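PDB 4PH6: 3-dehydroquinate dehydratase from Enterococcus faecalis, which catalyses the cis-dehydration of 3-dehydroquinate to 3-dehydroshikimate through an imine intermediate, the third step of the chorismate pathway. Local coordinates for residues L113-E119 and G138-C144. Residues are numbered along the deposited sequence.
Sequences LDLLDIE and GIKIVLC
Strands 115-119 and 140-144 run parallel in extended conformation, their axes 4.6 Å apart at closest approach and twisted by -27°. Register pairs Leu115 with Lys140 (CA-CA 4.5 Å) through Glu119 with Cys144 (4.7 Å). Hydrogen bonds zigzag between the strands: Lys140 N to Asp114 O (2.9 Å), Leu116 N to Lys140 O (2.8 Å), Val142 N to Leu116 O (2.7 Å), Ile118 N to Val142 O (2.8 Å) and, weakly, with an N-H...O angle of 127°, Cys144 N to Ile118 O (3.0 Å). At the entry end Gly138, phi 82°, closes helix 124-136 in a Schellman motif; a water donates to both its O (3.0 Å) and Asp114 O (2.6 Å). Strand 115-119, helix 124-136 and strand 140-147 form one beta-alpha-beta unit of the (beta/alpha)8 barrel. Leu116, Ile118, Ile141 and Leu143 face the helical layer: Ile118 CB meets Leu143 CD2 at 3.6 Å, Leu116 CB meets Ile141 CD1 at 4.0 Å, and Ile118 (m, t) packs on helix 124-136. Leu115, Asp117 and Val142 face the barrel interior, where Leu115 CD2 lies 4.1 Å from Val142 CG2. Asp117 (chi1 t) brings both OD1 and OD2 to 3.1 Å from Cys144 SG, and its OD2 forms a salt bridge with Arg85, a predicted substrate-binding residue that also salt-bridges Glu119, itself hydrogen-bonded to Thr86; Cys144 (chi1 p) touches Lys173, the predicted Schiff-base lysine.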
# COMPACT_ATOMS: atom_id res chain seq x y z
N LEU A 113 29.68 9.24 -13.06
CA LEU A 113 28.53 9.11 -12.17
C LEU A 113 27.65 10.36 -12.24
O LEU A 113 28.13 11.44 -12.51
CB LEU A 113 28.98 8.86 -10.73
CG LEU A 113 29.83 9.91 -10.02
CD1 LEU A 113 29.20 10.30 -8.72
CD2 LEU A 113 31.26 9.46 -9.79
N ASP A 114 26.36 10.21 -11.97
CA ASP A 114 25.45 11.34 -12.05
C ASP A 114 24.94 11.73 -10.68
O ASP A 114 24.64 12.90 -10.44
CB ASP A 114 24.28 11.00 -12.98
CG ASP A 114 24.75 10.63 -14.36
OD1 ASP A 114 25.49 11.43 -14.96
OD2 ASP A 114 24.43 9.53 -14.85
N LEU A 115 24.85 10.75 -9.79
CA LEU A 115 24.43 10.96 -8.41
C LEU A 115 25.38 10.24 -7.47
O LEU A 115 25.89 9.17 -7.78
CB LEU A 115 23.00 10.47 -8.18
CG LEU A 115 21.92 11.01 -9.09
CD1 LEU A 115 21.65 10.03 -10.22
CD2 LEU A 115 20.67 11.30 -8.30
N LEU A 116 25.63 10.86 -6.33
CA LEU A 116 26.52 10.26 -5.34
C LEU A 116 25.78 10.07 -4.03
O LEU A 116 25.17 11.01 -3.51
CB LEU A 116 27.78 11.14 -5.13
CG LEU A 116 28.86 10.68 -4.14
CD1 LEU A 116 29.29 9.23 -4.40
CD2 LEU A 116 30.08 11.63 -4.17
N ASP A 117 25.82 8.84 -3.54
CA ASP A 117 25.24 8.47 -2.26
C ASP A 117 26.23 8.74 -1.11
O ASP A 117 27.35 8.22 -1.11
CB ASP A 117 24.82 6.99 -2.28
CG ASP A 117 24.23 6.52 -0.96
OD1 ASP A 117 25.00 6.43 0.02
OD2 ASP A 117 23.03 6.19 -0.90
N ILE A 118 25.81 9.53 -0.13
CA ILE A 118 26.62 9.82 1.04
C ILE A 118 25.77 9.66 2.31
O ILE A 118 24.72 10.26 2.45
CB ILE A 118 27.20 11.24 1.00
CG1 ILE A 118 28.07 11.42 -0.25
CG2 ILE A 118 28.01 11.54 2.29
CD1 ILE A 118 28.60 12.82 -0.43
N GLU A 119 26.23 8.82 3.22
CA GLU A 119 25.49 8.59 4.44
C GLU A 119 25.52 9.81 5.36
O GLU A 119 26.58 10.35 5.66
CB GLU A 119 26.02 7.34 5.14
CG GLU A 119 25.79 6.11 4.29
CD GLU A 119 26.36 4.84 4.87
OE1 GLU A 119 26.98 4.89 5.96
OE2 GLU A 119 26.19 3.79 4.23
N GLY A 138 29.17 18.65 -11.07
CA GLY A 138 27.84 18.44 -11.63
C GLY A 138 27.16 17.17 -11.14
O GLY A 138 26.18 16.71 -11.72
N ILE A 139 27.68 16.59 -10.07
CA ILE A 139 27.07 15.40 -9.50
C ILE A 139 25.98 15.76 -8.48
O ILE A 139 26.22 16.56 -7.58
CB ILE A 139 28.13 14.54 -8.80
CG1 ILE A 139 29.27 14.23 -9.78
CG2 ILE A 139 27.49 13.28 -8.28
CD1 ILE A 139 30.52 13.72 -9.11
N LYS A 140 24.79 15.16 -8.63
CA LYS A 140 23.72 15.32 -7.65
C LYS A 140 24.00 14.51 -6.39
O LYS A 140 24.45 13.36 -6.47
CB LYS A 140 22.36 14.88 -8.22
CG LYS A 140 21.94 15.56 -9.52
CD LYS A 140 21.81 17.06 -9.35
CE LYS A 140 21.45 17.71 -10.68
NZ LYS A 140 21.58 19.19 -10.62
N ILE A 141 23.71 15.09 -5.24
CA ILE A 141 24.00 14.43 -3.98
C ILE A 141 22.78 13.75 -3.35
O ILE A 141 21.73 14.37 -3.16
CB ILE A 141 24.58 15.41 -2.98
CG1 ILE A 141 25.90 15.96 -3.53
CG2 ILE A 141 24.81 14.72 -1.64
CD1 ILE A 141 26.92 14.88 -3.84
N VAL A 142 22.93 12.47 -3.01
CA VAL A 142 21.91 11.78 -2.24
C VAL A 142 22.45 11.50 -0.84
O VAL A 142 23.27 10.60 -0.68
CB VAL A 142 21.45 10.45 -2.88
CG1 VAL A 142 20.37 9.80 -2.03
CG2 VAL A 142 20.95 10.66 -4.30
N LEU A 143 22.02 12.29 0.14
CA LEU A 143 22.33 11.99 1.54
C LEU A 143 21.33 10.94 1.98
O LEU A 143 20.21 10.90 1.49
CB LEU A 143 22.25 13.23 2.44
CG LEU A 143 23.35 14.28 2.23
CD1 LEU A 143 23.48 15.20 3.45
CD2 LEU A 143 24.69 13.66 1.87
N CYS A 144 21.74 10.06 2.88
CA CYS A 144 20.93 8.90 3.17
C CYS A 144 21.23 8.28 4.50
O CYS A 144 22.32 8.41 5.06
CB CYS A 144 21.13 7.87 2.07
SG CYS A 144 22.85 7.42 1.96
O HOH W 1 24.16 14.53 -12.38